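Long-range contacts in ribose 5-phosphate isomerase, putative (Trypanosoma brucei brucei, PDB 6FXS), which probably catalyses the interconversion of ribose 5-phosphate and ribulose 5-phosphate, as a type B ribose-5-phosphate isomerase: residues B[126-130]-B[143-147]; B[22-28]-B[50-56]; B[74-78]-B[99-105]. One frame throughout, in Å; residues are numbered along the deposited sequence.

Contact 1: residues B[126-130]-B[143-147]; sequences NVVCL and IIMTF
Val128 and Leu130 belong to strand 127-131 of the parallel sheet in this alpha/beta fold. They meet Ile143, Ile144 and Phe147 of helix 137-149, the next helix in the chain. The strand and helix segments run nearly antiparallel, at 168°, with their axes 10.1 Å apart. Phe147 turns one ring face to Val128. Val128 CB sits 3.5 Å from the ring centroid, almost on the ring normal, which makes a CH-pi contact. Phe147 CG is anti to the backbone N (chi1 -167°), which sends the ring toward the strand. The two methyls of Val128 spread over it: CG1 is beside CD2, and CG2 is beside CD1. CG2 also reaches Ile143 CG2 at 3.9 Å. Leu130 splits its two branches between neighbours. Its CD2 touches Ile143 CG2 at 3.7 Å, and its CD1 touches Ile144 CD1 at the same 3.7 Å. Ile144 also packs on Ile40, Tyr43 and Val44 of helix 37-46. Val128 and Leu130 also touch Ile86 of the adjacent strand. No hydrogen bond joins the two segments, so this buried contact is held by apolar packing and one CH-pi contact.

Contact 2: residues B[22-28]-B[50-56]; sequences TRKVAIG and EFEPVYI
Arg23 and Phe51 lie side by side and point the same way, at paired positions of the parallel strands 23-29 and 51-55. The Arg23 chain bends at chi2 and chi3 and runs along the ring of Phe51. Arg23 CB and CG each come within 3.8 Å of Phe51 CE1. The guanidinium and ring planes are 73° apart, so the two groups are not stacked. Glu50 CG lies over the centre of one face of the same ring, and it also meets Arg23 CG. The Val25 side chain lies at a slant to that of Phe51 and touches CD1 with CG2.

Further along, Ile27 serves two partners. Its CD1 packs on Pro53 CB at 3.7 Å, with the two side chains pointing the same way. Its CG2 meets Tyr55 CD1 at 3.8 Å. Ile27 and Tyr55 cross at about a right angle, and Ile27 CB lies in plane at the ring edge. Ile56 has CG1 between its backbone N and carbonyl carbon (chi1 57°). This brings CG1 into van der Waals contact with Ile27 O, at 3.3 Å.

Six backbone hydrogen bonds join residues 22-28 and 50-56. They start with Arg23 N to Glu50 O at 2.8 Å and end with Ile56 N to Ile27 O at 2.8 Å. All six are close to straight.

The two strands and helix 37-46 form a beta-alpha-beta unit. That helix covers the face bearing Phe51, Pro53 and Ile27, through Val44, Val41 and Ile40. Tyr55 stacks on His37, and its OH bonds to Pro58 O. Ile56 packs on helix 66-78. Strand 84-89 pairs with the other edge of strand 23-29, while strand 51-55 is outermost within this chain.

Contact 3: residues B[74-78]-B[99-105]; sequences ARMVA and ANKVPGI
Ile105 folds its side chain back at chi1 -66° and chi2 -48°, and this lays CD1 against the backbone of helix 66-78. The methyl comes to 3.3 Å from Ala74 O and 3.7 Å from Ala78 N. These two backbone atoms are hydrogen-bonded to each other, so CD1 rests beside a turn of the helix. Val77 CG1 and Ala78 CB also touch it, at 3.8 Å and 3.9 Å.

Val102 has CG1 anti to its backbone N (chi1 -173°), which leaves CG2 beside the N. CG2 faces Ala74 CB at 3.7 Å. CG1 reaches Ala78 CB and Arg75 CG, and the Arg75 chain passes across Val102 at about a right angle. Ala74 is thus met by Val102, Ile105 and the CB of Ala99. Its small side chain allows this close approach: the nearest alpha carbons, those of Ala74 and Ala99, are 5.3 Å apart. At the other end Ala78 CB lies 3.5 Å from Pro103 O.

A type II beta turn from Val102 to Ile105 brings both apolar side chains to the helix. Gly104 takes a positive phi in it, and Ile105 N bonds to Val102 O. No hydrogen bond joins the two segments. Glu169, near the C terminus, accepts from Gly104 N. Lys101 NZ makes a salt bridge to an acidic side chain of a neighbouring subunit, so the loop also borders the subunit interface. This is helix-to-loop packing in a Rossmann-like alpha/beta fold, where the turn after helix 93-100 leads into strand 107-109.

From the N terminus, contact 2 comes first. It closes the loop that holds helix 37-46 and joins the first two strands. Contact 3 follows and closes the passage through strand 84-89 and most of helix 93-100. Contact 1 is last and spans the short connection from strand 127-131 to helix 137-149. The three are in series; none nests in or crosses another. Contacts 1 and 2 reach the same sheet, with centres 12 Å apart, but do not touch. Contact 3 touches both. Met76 packs on Ile56 and Ala26 of contact 2. Asn126 ND2 of contact 1 probably hydrogen-bonds to Gly104 O.

Contact 1: residues B[126-130]-B[143-147]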
ATOM      1  N   ASN B 126       1.554 -19.808  -8.313  1.00 17.28           N
ATOM      2  CA  ASN B 126       1.341 -21.000  -7.469  1.00 18.91           C
ATOM      3  C   ASN B 126       1.873 -20.877  -6.003  1.00 18.46           C
ATOM      4  O   ASN B 126       1.655 -21.779  -5.200  1.00 17.86           O
ATOM      5  CB  ASN B 126       1.802 -22.299  -8.211  1.00 18.51           C
ATOM      6  CG  ASN B 126       3.198 -22.250  -8.730  1.00 18.54           C
ATOM      7  OD1 ASN B 126       4.038 -21.400  -8.311  1.00 18.28           O
ATOM      8  ND2 ASN B 126       3.519 -23.194  -9.617  1.00 17.07           N
ATOM      9  N   VAL B 127       2.587 -19.790  -5.668  1.00 16.40           N
ATOM     10  CA  VAL B 127       3.018 -19.457  -4.349  1.00 16.71           C
ATOM     11  C   VAL B 127       2.753 -17.925  -4.133  1.00 17.05           C
ATOM     12  O   VAL B 127       3.059 -17.125  -5.021  1.00 15.78           O
ATOM     13  CB  VAL B 127       4.522 -19.753  -4.139  1.00 18.31           C
ATOM     14  CG1 VAL B 127       4.993 -19.352  -2.751  1.00 18.31           C
ATOM     15  CG2 VAL B 127       4.821 -21.227  -4.418  1.00 19.28           C
ATOM     16  N   VAL B 128       2.070 -17.568  -3.053  1.00 16.02           N
ATOM     17  CA  VAL B 128       1.883 -16.176  -2.637  1.00 20.45           C
ATOM     18  C   VAL B 128       2.849 -15.857  -1.485  1.00 20.72           C
ATOM     19  O   VAL B 128       2.966 -16.649  -0.525  1.00 19.13           O
ATOM     20  CB  VAL B 128       0.429 -15.865  -2.272  1.00 17.92           C
ATOM     21  CG1 VAL B 128      -0.065 -16.708  -1.103  1.00 21.08           C
ATOM     22  CG2 VAL B 128       0.262 -14.380  -1.987  1.00 16.94           C
ATOM     23  N   CYS B 129       3.548 -14.721  -1.563  1.00 18.30           N
ATOM     24  CA  CYS B 129       4.499 -14.362  -0.521  1.00 16.56           C
ATOM     25  C   CYS B 129       4.004 -13.098   0.138  1.00 18.55           C
ATOM     26  O   CYS B 129       3.459 -12.150  -0.556  1.00 15.52           O
ATOM     27  CB  CYS B 129       5.874 -14.148  -1.134  1.00 17.38           C
ATOM     28  SG  CYS B 129       6.539 -15.557  -2.033  1.00 21.13           S
ATOM     29  N   LEU B 130       4.072 -13.104   1.468  1.00 15.60           N
ATOM     30  CA  LEU B 130       3.435 -12.100   2.330  1.00 16.60           C
ATOM     31  C   LEU B 130       4.389 -11.554   3.372  1.00 15.78           C
ATOM     32  O   LEU B 130       5.329 -12.287   3.816  1.00 16.07           O
ATOM     33  CB  LEU B 130       2.278 -12.731   3.046  1.00 18.94           C
ATOM     34  CG  LEU B 130       1.252 -13.394   2.092  1.00 20.38           C
ATOM     35  CD1 LEU B 130       0.268 -14.134   2.964  1.00 21.33           C
ATOM     36  CD2 LEU B 130       0.545 -12.328   1.314  1.00 20.37           C
ATOM     37  N   ILE B 143      -5.961 -11.153   0.942  1.00 13.74           N
ATOM     38  CA  ILE B 143      -5.041 -11.596  -0.088  1.00 14.88           C
ATOM     39  C   ILE B 143      -5.110 -13.148  -0.213  1.00 16.23           C
ATOM     40  O   ILE B 143      -5.181 -13.681  -1.312  1.00 15.68           O
ATOM     41  CB  ILE B 143      -3.552 -11.173   0.211  1.00 13.59           C
ATOM     42  CG1 ILE B 143      -3.326  -9.626   0.054  1.00 13.99           C
ATOM     43  CG2 ILE B 143      -2.560 -11.967  -0.645  1.00 13.54           C
ATOM     44  CD1 ILE B 143      -2.120  -9.090   0.848  1.00 15.35           C
ATOM     45  N   ILE B 144      -5.023 -13.853   0.912  1.00 17.11           N
ATOM     46  CA  ILE B 144      -5.012 -15.319   0.909  1.00 17.20           C
ATOM     47  C   ILE B 144      -6.302 -15.889   0.303  1.00 15.23           C
ATOM     48  O   ILE B 144      -6.283 -16.726  -0.625  1.00 16.44           O
ATOM     49  CB  ILE B 144      -4.707 -15.855   2.337  1.00 16.95           C
ATOM     50  CG1 ILE B 144      -3.221 -15.694   2.612  1.00 18.25           C
ATOM     51  CG2 ILE B 144      -5.139 -17.319   2.475  1.00 17.62           C
ATOM     52  CD1 ILE B 144      -2.881 -15.668   4.082  1.00 18.42           C
ATOM     53  N   MET B 145      -7.405 -15.335   0.729  1.00 17.00           N
ATOM     54  CA  MET B 145      -8.704 -15.796   0.207  1.00 19.16           C
ATOM     55  C   MET B 145      -8.799 -15.547  -1.284  1.00 20.88           C
ATOM     56  O   MET B 145      -9.307 -16.414  -2.053  1.00 18.69           O
ATOM     57  CB  MET B 145      -9.888 -15.184   0.974  1.00 19.68           C
ATOM     58  CG  MET B 145      -9.889 -15.663   2.445  1.00 21.62           C
ATOM     59  SD  MET B 145     -11.210 -14.982   3.463  1.00 23.33           S
ATOM     60  CE  MET B 145     -12.678 -15.705   2.696  1.00 25.00           C
ATOM     61  N   THR B 146      -8.336 -14.355  -1.694  1.00 18.68           N
ATOM     62  CA  THR B 146      -8.428 -13.952  -3.091  1.00 18.05           C
ATOM     63  C   THR B 146      -7.472 -14.847  -3.910  1.00 16.02           C
ATOM     64  O   THR B 146      -7.802 -15.332  -4.983  1.00 15.54           O
ATOM     65  CB  THR B 146      -8.064 -12.436  -3.250  1.00 18.11           C
ATOM     66  OG1 THR B 146      -8.971 -11.695  -2.463  1.00 15.95           O
ATOM     67  CG2 THR B 146      -8.173 -11.962  -4.668  1.00 17.01           C
ATOM     68  N   PHE B 147      -6.257 -15.015  -3.405  1.00 14.73           N
ATOM     69  CA  PHE B 147      -5.280 -15.795  -4.130  1.00 15.40           C
ATOM     70  C   PHE B 147      -5.811 -17.238  -4.381  1.00 16.68           C
ATOM     71  O   PHE B 147      -5.614 -17.842  -5.427  1.00 18.38           O
ATOM     72  CB  PHE B 147      -3.962 -15.808  -3.355  1.00 15.43           C
ATOM     73  CG  PHE B 147      -2.804 -16.319  -4.127  1.00 16.21           C
ATOM     74  CD1 PHE B 147      -2.100 -15.471  -4.991  1.00 15.84           C
ATOM     75  CD2 PHE B 147      -2.419 -17.635  -4.044  1.00 17.03           C
ATOM     76  CE1 PHE B 147      -0.983 -15.896  -5.638  1.00 15.87           C
ATOM     77  CE2 PHE B 147      -1.301 -18.101  -4.752  1.00 17.06           C
ATOM     78  CZ  PHE B 147      -0.585 -17.250  -5.556  1.00 16.71           C
TER

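Contact 2: residues B[22-28]-B[50-56]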
ATOM      1  N   THR B  22     -10.183 -31.222  -3.590  1.00 56.00           N
ATOM      2  CA  THR B  22      -9.199 -30.826  -2.517  1.00 59.95           C
ATOM      3  C   THR B  22      -7.976 -30.147  -3.099  1.00 53.88           C
ATOM      4  O   THR B  22      -7.428 -30.616  -4.088  1.00 52.18           O
ATOM      5  CB  THR B  22      -8.699 -31.998  -1.646  1.00 56.34           C
ATOM      6  OG1 THR B  22      -9.804 -32.560  -0.991  1.00 58.69           O
ATOM      7  CG2 THR B  22      -7.719 -31.534  -0.542  1.00 58.49           C
ATOM      8  N   ARG B  23      -7.564 -29.050  -2.474  1.00 48.01           N
ATOM      9  CA  ARG B  23      -6.360 -28.357  -2.864  1.00 40.33           C
ATOM     10  C   ARG B  23      -5.496 -28.271  -1.607  1.00 33.60           C
ATOM     11  O   ARG B  23      -5.927 -27.675  -0.609  1.00 29.08           O
ATOM     12  CB  ARG B  23      -6.700 -26.988  -3.450  1.00 47.73           C
ATOM     13  CG  ARG B  23      -7.934 -26.939  -4.371  1.00 56.51           C
ATOM     14  CD  ARG B  23      -7.777 -27.389  -5.834  1.00 63.52           C
ATOM     15  NE  ARG B  23      -6.508 -27.071  -6.513  1.00 71.82           N
ATOM     16  CZ  ARG B  23      -5.922 -25.862  -6.605  1.00 68.72           C
ATOM     17  NH1 ARG B  23      -6.426 -24.768  -6.014  1.00 57.93           N
ATOM     18  NH2 ARG B  23      -4.766 -25.748  -7.277  1.00 68.55           N
ATOM     19  N   LYS B  24      -4.291 -28.862  -1.649  1.00 27.23           N
ATOM     20  CA  LYS B  24      -3.367 -28.764  -0.542  1.00 30.19           C
ATOM     21  C   LYS B  24      -2.548 -27.459  -0.649  1.00 24.38           C
ATOM     22  O   LYS B  24      -1.954 -27.203  -1.681  1.00 22.71           O
ATOM     23  CB  LYS B  24      -2.319 -29.872  -0.551  1.00 31.76           C
ATOM     24  CG  LYS B  24      -2.844 -31.269  -0.387  1.00 47.17           C
ATOM     25  CD  LYS B  24      -1.764 -32.148   0.240  1.00 54.31           C
ATOM     26  CE  LYS B  24      -1.825 -33.550  -0.318  1.00 64.69           C
ATOM     27  NZ  LYS B  24      -1.368 -34.563   0.686  1.00 65.84           N
ATOM     28  N   VAL B  25      -2.447 -26.755   0.457  1.00 24.29           N
ATOM     29  CA  VAL B  25      -1.836 -25.434   0.529  1.00 22.37           C
ATOM     30  C   VAL B  25      -0.718 -25.548   1.495  1.00 19.70           C
ATOM     31  O   VAL B  25      -0.955 -25.639   2.681  1.00 21.12           O
ATOM     32  CB  VAL B  25      -2.872 -24.383   0.966  1.00 21.72           C
ATOM     33  CG1 VAL B  25      -2.225 -23.023   1.056  1.00 22.81           C
ATOM     34  CG2 VAL B  25      -4.103 -24.379   0.087  1.00 22.48           C
ATOM     35  N   ALA B  26       0.510 -25.683   1.008  1.00 18.17           N
ATOM     36  CA  ALA B  26       1.650 -25.758   1.880  1.00 19.85           C
ATOM     37  C   ALA B  26       1.956 -24.327   2.364  1.00 25.34           C
ATOM     38  O   ALA B  26       1.964 -23.379   1.542  1.00 20.67           O
ATOM     39  CB  ALA B  26       2.853 -26.352   1.147  1.00 20.30           C
ATOM     40  N   ILE B  27       2.183 -24.181   3.670  1.00 23.38           N
ATOM     41  CA  ILE B  27       2.420 -22.912   4.323  1.00 23.91           C
ATOM     42  C   ILE B  27       3.766 -22.971   5.060  1.00 25.97           C
ATOM     43  O   ILE B  27       4.077 -23.946   5.812  1.00 22.38           O
ATOM     44  CB  ILE B  27       1.321 -22.550   5.325  1.00 24.73           C
ATOM     45  CG1 ILE B  27      -0.028 -22.619   4.690  1.00 25.44           C
ATOM     46  CG2 ILE B  27       1.543 -21.180   5.910  1.00 26.58           C
ATOM     47  CD1 ILE B  27      -1.154 -22.706   5.700  1.00 27.47           C
ATOM     48  N   GLY B  28       4.606 -21.972   4.804  1.00 19.22           N
ATOM     49  CA  GLY B  28       5.898 -21.837   5.444  1.00 21.46           C
ATOM     50  C   GLY B  28       6.107 -20.434   5.945  1.00 24.09           C
ATOM     51  O   GLY B  28       5.544 -19.450   5.373  1.00 22.43           O
ATOM     52  N   GLU B  50     -12.713 -26.889   0.214  1.00 38.77           N
ATOM     53  CA  GLU B  50     -11.709 -27.653  -0.551  1.00 36.38           C
ATOM     54  C   GLU B  50     -10.211 -27.454  -0.121  1.00 40.16           C
ATOM     55  O   GLU B  50      -9.360 -28.294  -0.458  1.00 39.33           O
ATOM     56  CB  GLU B  50     -11.885 -27.385  -2.058  1.00 37.59           C
ATOM     57  CG  GLU B  50     -11.408 -26.034  -2.599  1.00 40.29           C
ATOM     58  CD  GLU B  50     -12.447 -24.935  -2.524  1.00 37.99           C
ATOM     59  OE1 GLU B  50     -13.190 -24.818  -1.510  1.00 42.99           O
ATOM     60  OE2 GLU B  50     -12.546 -24.197  -3.518  1.00 45.19           O
ATOM     61  N   PHE B  51      -9.888 -26.374   0.611  1.00 34.67           N
ATOM     62  CA  PHE B  51      -8.485 -26.065   0.957  1.00 32.21           C
ATOM     63  C   PHE B  51      -8.015 -26.748   2.196  1.00 29.58           C
ATOM     64  O   PHE B  51      -8.573 -26.586   3.264  1.00 33.65           O
ATOM     65  CB  PHE B  51      -8.230 -24.524   1.028  1.00 27.60           C
ATOM     66  CG  PHE B  51      -8.581 -23.849  -0.248  1.00 22.45           C
ATOM     67  CD1 PHE B  51      -7.820 -24.075  -1.356  1.00 21.48           C
ATOM     68  CD2 PHE B  51      -9.699 -23.074  -0.363  1.00 24.31           C
ATOM     69  CE1 PHE B  51      -8.182 -23.565  -2.597  1.00 23.07           C
ATOM     70  CE2 PHE B  51     -10.066 -22.490  -1.581  1.00 25.72           C
ATOM     71  CZ  PHE B  51      -9.314 -22.766  -2.714  1.00 25.36           C
ATOM     72  N   GLU B  52      -6.919 -27.480   2.066  1.00 31.18           N
ATOM     73  CA  GLU B  52      -6.320 -28.147   3.219  1.00 32.81           C
ATOM     74  C   GLU B  52      -4.953 -27.548   3.502  1.00 30.20           C
ATOM     75  O   GLU B  52      -3.981 -27.794   2.764  1.00 31.81           O
ATOM     76  CB  GLU B  52      -6.194 -29.667   2.986  1.00 38.98           C
ATOM     77  CG  GLU B  52      -5.709 -30.496   4.205  1.00 45.58           C
ATOM     78  CD  GLU B  52      -6.641 -30.490   5.456  1.00 52.14           C
ATOM     79  OE1 GLU B  52      -7.885 -30.568   5.259  1.00 54.83           O
ATOM     80  OE2 GLU B  52      -6.146 -30.428   6.653  1.00 58.71           O
ATOM     81  N   PRO B  53      -4.841 -26.769   4.590  1.00 32.72           N
ATOM     82  CA  PRO B  53      -3.540 -26.218   4.922  1.00 30.17           C
ATOM     83  C   PRO B  53      -2.571 -27.245   5.420  1.00 33.26           C
ATOM     84  O   PRO B  53      -2.936 -28.040   6.287  1.00 40.30           O
ATOM     85  CB  PRO B  53      -3.866 -25.223   6.048  1.00 33.13           C
ATOM     86  CG  PRO B  53      -5.140 -25.710   6.668  1.00 36.50           C
ATOM     87  CD  PRO B  53      -5.871 -26.447   5.601  1.00 34.71           C
ATOM     88  N   VAL B  54      -1.328 -27.192   4.951  1.00 29.64           N
ATOM     89  CA  VAL B  54      -0.274 -27.999   5.478  1.00 27.77           C
ATOM     90  C   VAL B  54       0.856 -27.069   5.928  1.00 28.14           C
ATOM     91  O   VAL B  54       1.738 -26.665   5.101  1.00 24.42           O
ATOM     92  CB  VAL B  54       0.244 -28.984   4.384  1.00 30.81           C
ATOM     93  CG1 VAL B  54       1.237 -29.941   4.953  1.00 30.01           C
ATOM     94  CG2 VAL B  54      -0.893 -29.703   3.642  1.00 36.97           C
ATOM     95  N   TYR B  55       0.860 -26.700   7.204  1.00 27.24           N
ATOM     96  CA  TYR B  55       1.922 -25.824   7.757  1.00 29.42           C
ATOM     97  C   TYR B  55       3.205 -26.605   8.009  1.00 30.32           C
ATOM     98  O   TYR B  55       3.177 -27.517   8.827  1.00 35.41           O
ATOM     99  CB  TYR B  55       1.469 -25.167   9.067  1.00 27.06           C
ATOM    100  CG  TYR B  55       2.511 -24.201   9.637  1.00 27.05           C
ATOM    101  CD1 TYR B  55       2.898 -23.059   8.899  1.00 26.68           C
ATOM    102  CD2 TYR B  55       3.060 -24.374  10.930  1.00 27.54           C
ATOM    103  CE1 TYR B  55       3.840 -22.171   9.377  1.00 26.23           C
ATOM    104  CE2 TYR B  55       4.004 -23.504  11.421  1.00 28.30           C
ATOM    105  CZ  TYR B  55       4.381 -22.367  10.644  1.00 28.90           C
ATOM    106  OH  TYR B  55       5.336 -21.471  11.067  1.00 25.50           O
ATOM    107  N   ILE B  56       4.314 -26.257   7.351  1.00 25.62           N
ATOM    108  CA  ILE B  56       5.506 -27.044   7.398  1.00 29.89           C
ATOM    109  C   ILE B  56       6.574 -26.448   8.297  1.00 30.61           C
ATOM    110  O   ILE B  56       7.687 -26.941   8.298  1.00 30.82           O
ATOM    111  CB  ILE B  56       6.141 -27.396   6.008  1.00 34.94           C
ATOM    112  CG1 ILE B  56       6.466 -26.162   5.166  1.00 36.15           C
ATOM    113  CG2 ILE B  56       5.276 -28.360   5.187  1.00 37.76           C
ATOM    114  CD1 ILE B  56       7.531 -25.252   5.674  1.00 32.62           C
TER

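Contact 3: residues B[74-78]-B[99-105]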
ATOM      1  N   ALA B  74       8.296 -24.447  -1.869  1.00 22.44           N
ATOM      2  CA  ALA B  74       8.371 -24.320  -3.334  1.00 23.07           C
ATOM      3  C   ALA B  74       8.572 -25.687  -3.969  1.00 21.68           C
ATOM      4  O   ALA B  74       7.944 -26.020  -4.963  1.00 21.50           O
ATOM      5  CB  ALA B  74       9.491 -23.381  -3.749  1.00 22.41           C
ATOM      6  N   ARG B  75       9.485 -26.448  -3.398  1.00 23.61           N
ATOM      7  CA  ARG B  75       9.767 -27.806  -3.950  1.00 25.30           C
ATOM      8  C   ARG B  75       8.544 -28.700  -3.894  1.00 21.07           C
ATOM      9  O   ARG B  75       8.287 -29.431  -4.842  1.00 22.01           O
ATOM     10  CB  ARG B  75      10.974 -28.451  -3.248  1.00 27.42           C
ATOM     11  CG  ARG B  75      12.214 -27.803  -3.785  1.00 29.98           C
ATOM     12  CD  ARG B  75      13.453 -28.200  -3.048  1.00 34.87           C
ATOM     13  NE  ARG B  75      14.597 -27.495  -3.671  1.00 35.56           N
ATOM     14  CZ  ARG B  75      15.662 -27.064  -3.000  1.00 35.64           C
ATOM     15  NH1 ARG B  75      15.743 -27.232  -1.678  1.00 31.34           N
ATOM     16  NH2 ARG B  75      16.659 -26.466  -3.639  1.00 38.47           N
ATOM     17  N   MET B  76       7.771 -28.560  -2.834  1.00 20.92           N
ATOM     18  CA  MET B  76       6.526 -29.323  -2.675  1.00 21.47           C
ATOM     19  C   MET B  76       5.521 -29.025  -3.773  1.00 23.01           C
ATOM     20  O   MET B  76       4.865 -29.923  -4.350  1.00 20.72           O
ATOM     21  CB  MET B  76       5.862 -29.027  -1.342  1.00 20.55           C
ATOM     22  CG  MET B  76       6.532 -29.640  -0.131  1.00 24.38           C
ATOM     23  SD  MET B  76       5.746 -29.202   1.473  1.00 27.22           S
ATOM     24  CE  MET B  76       4.204 -30.100   1.296  1.00 25.53           C
ATOM     25  N   VAL B  77       5.357 -27.739  -4.034  1.00 21.58           N
ATOM     26  CA  VAL B  77       4.421 -27.308  -5.049  1.00 20.44           C
ATOM     27  C   VAL B  77       4.947 -27.750  -6.408  1.00 18.89           C
ATOM     28  O   VAL B  77       4.195 -28.281  -7.174  1.00 22.89           O
ATOM     29  CB  VAL B  77       4.180 -25.778  -4.966  1.00 21.12           C
ATOM     30  CG1 VAL B  77       3.354 -25.283  -6.151  1.00 21.47           C
ATOM     31  CG2 VAL B  77       3.512 -25.414  -3.663  1.00 21.41           C
ATOM     32  N   ALA B  78       6.235 -27.607  -6.679  1.00 18.67           N
ATOM     33  CA  ALA B  78       6.788 -27.947  -7.987  1.00 20.98           C
ATOM     34  C   ALA B  78       6.749 -29.439  -8.283  1.00 24.84           C
ATOM     35  O   ALA B  78       6.675 -29.832  -9.434  1.00 22.55           O
ATOM     36  CB  ALA B  78       8.230 -27.509  -8.080  1.00 21.33           C
ATOM     37  N   ALA B  99      11.817 -18.705  -3.343  1.00 17.83           N
ATOM     38  CA  ALA B  99      10.866 -19.628  -3.952  1.00 15.75           C
ATOM     39  C   ALA B  99      10.985 -19.686  -5.486  1.00 18.55           C
ATOM     40  O   ALA B  99      10.894 -20.778  -6.112  1.00 18.88           O
ATOM     41  CB  ALA B  99       9.509 -19.266  -3.538  1.00 16.65           C
ATOM     42  N   ASN B 100      11.150 -18.505  -6.099  1.00 18.43           N
ATOM     43  CA  ASN B 100      11.300 -18.410  -7.514  1.00 17.98           C
ATOM     44  C   ASN B 100      12.544 -19.040  -8.088  1.00 19.38           C
ATOM     45  O   ASN B 100      12.612 -19.290  -9.323  1.00 20.78           O
ATOM     46  CB  ASN B 100      11.240 -16.932  -7.947  1.00 18.77           C
ATOM     47  CG  ASN B 100       9.806 -16.401  -8.010  1.00 18.78           C
ATOM     48  OD1 ASN B 100       9.454 -15.271  -7.452  1.00 20.66           O
ATOM     49  ND2 ASN B 100       9.004 -17.135  -8.698  1.00 14.28           N
ATOM     50  N   LYS B 101      13.524 -19.345  -7.250  1.00 20.23           N
ATOM     51  CA  LYS B 101      14.639 -20.132  -7.742  1.00 20.59           C
ATOM     52  C   LYS B 101      14.289 -21.578  -8.121  1.00 20.62           C
ATOM     53  O   LYS B 101      15.013 -22.184  -8.851  1.00 23.50           O
ATOM     54  CB  LYS B 101      15.745 -20.156  -6.708  1.00 22.55           C
ATOM     55  CG  LYS B 101      16.267 -18.794  -6.395  1.00 23.05           C
ATOM     56  CD  LYS B 101      16.779 -18.081  -7.626  1.00 22.09           C
ATOM     57  CE  LYS B 101      17.378 -16.712  -7.210  1.00 22.17           C
ATOM     58  NZ  LYS B 101      18.076 -16.259  -8.408  1.00 23.21           N
ATOM     59  N   VAL B 102      13.170 -22.087  -7.678  1.00 21.28           N
ATOM     60  CA  VAL B 102      12.747 -23.433  -8.010  1.00 22.36           C
ATOM     61  C   VAL B 102      12.004 -23.563  -9.340  1.00 22.13           C
ATOM     62  O   VAL B 102      11.032 -22.853  -9.577  1.00 22.80           O
ATOM     63  CB  VAL B 102      11.906 -23.978  -6.843  1.00 22.52           C
ATOM     64  CG1 VAL B 102      11.585 -25.455  -7.065  1.00 24.27           C
ATOM     65  CG2 VAL B 102      12.697 -23.766  -5.545  1.00 22.89           C
ATOM     66  N   PRO B 103      12.464 -24.463 -10.245  1.00 24.08           N
ATOM     67  CA  PRO B 103      11.811 -24.541 -11.520  1.00 25.78           C
ATOM     68  C   PRO B 103      10.380 -24.972 -11.368  1.00 24.48           C
ATOM     69  O   PRO B 103      10.087 -25.827 -10.511  1.00 25.15           O
ATOM     70  CB  PRO B 103      12.637 -25.583 -12.303  1.00 27.97           C
ATOM     71  CG  PRO B 103      13.939 -25.656 -11.590  1.00 27.15           C
ATOM     72  CD  PRO B 103      13.689 -25.296 -10.189  1.00 25.30           C
ATOM     73  N   GLY B 104       9.488 -24.342 -12.141  1.00 22.81           N
ATOM     74  CA  GLY B 104       8.026 -24.640 -12.096  1.00 21.09           C
ATOM     75  C   GLY B 104       7.346 -23.646 -11.140  1.00 20.93           C
ATOM     76  O   GLY B 104       6.138 -23.649 -11.028  1.00 20.81           O
ATOM     77  N   ILE B 105       8.099 -22.881 -10.339  1.00 17.48           N
ATOM     78  CA  ILE B 105       7.458 -21.993  -9.383  1.00 18.10           C
ATOM     79  C   ILE B 105       7.291 -20.538  -9.966  1.00 17.04           C
ATOM     80  O   ILE B 105       8.165 -20.023 -10.615  1.00 16.92           O
ATOM     81  CB  ILE B 105       8.202 -21.939  -8.054  1.00 18.13           C
ATOM     82  CG1 ILE B 105       8.140 -23.314  -7.355  1.00 20.88           C
ATOM     83  CG2 ILE B 105       7.671 -20.850  -7.111  1.00 18.46           C
ATOM     84  CD1 ILE B 105       6.789 -23.962  -7.279  1.00 22.39           C
TER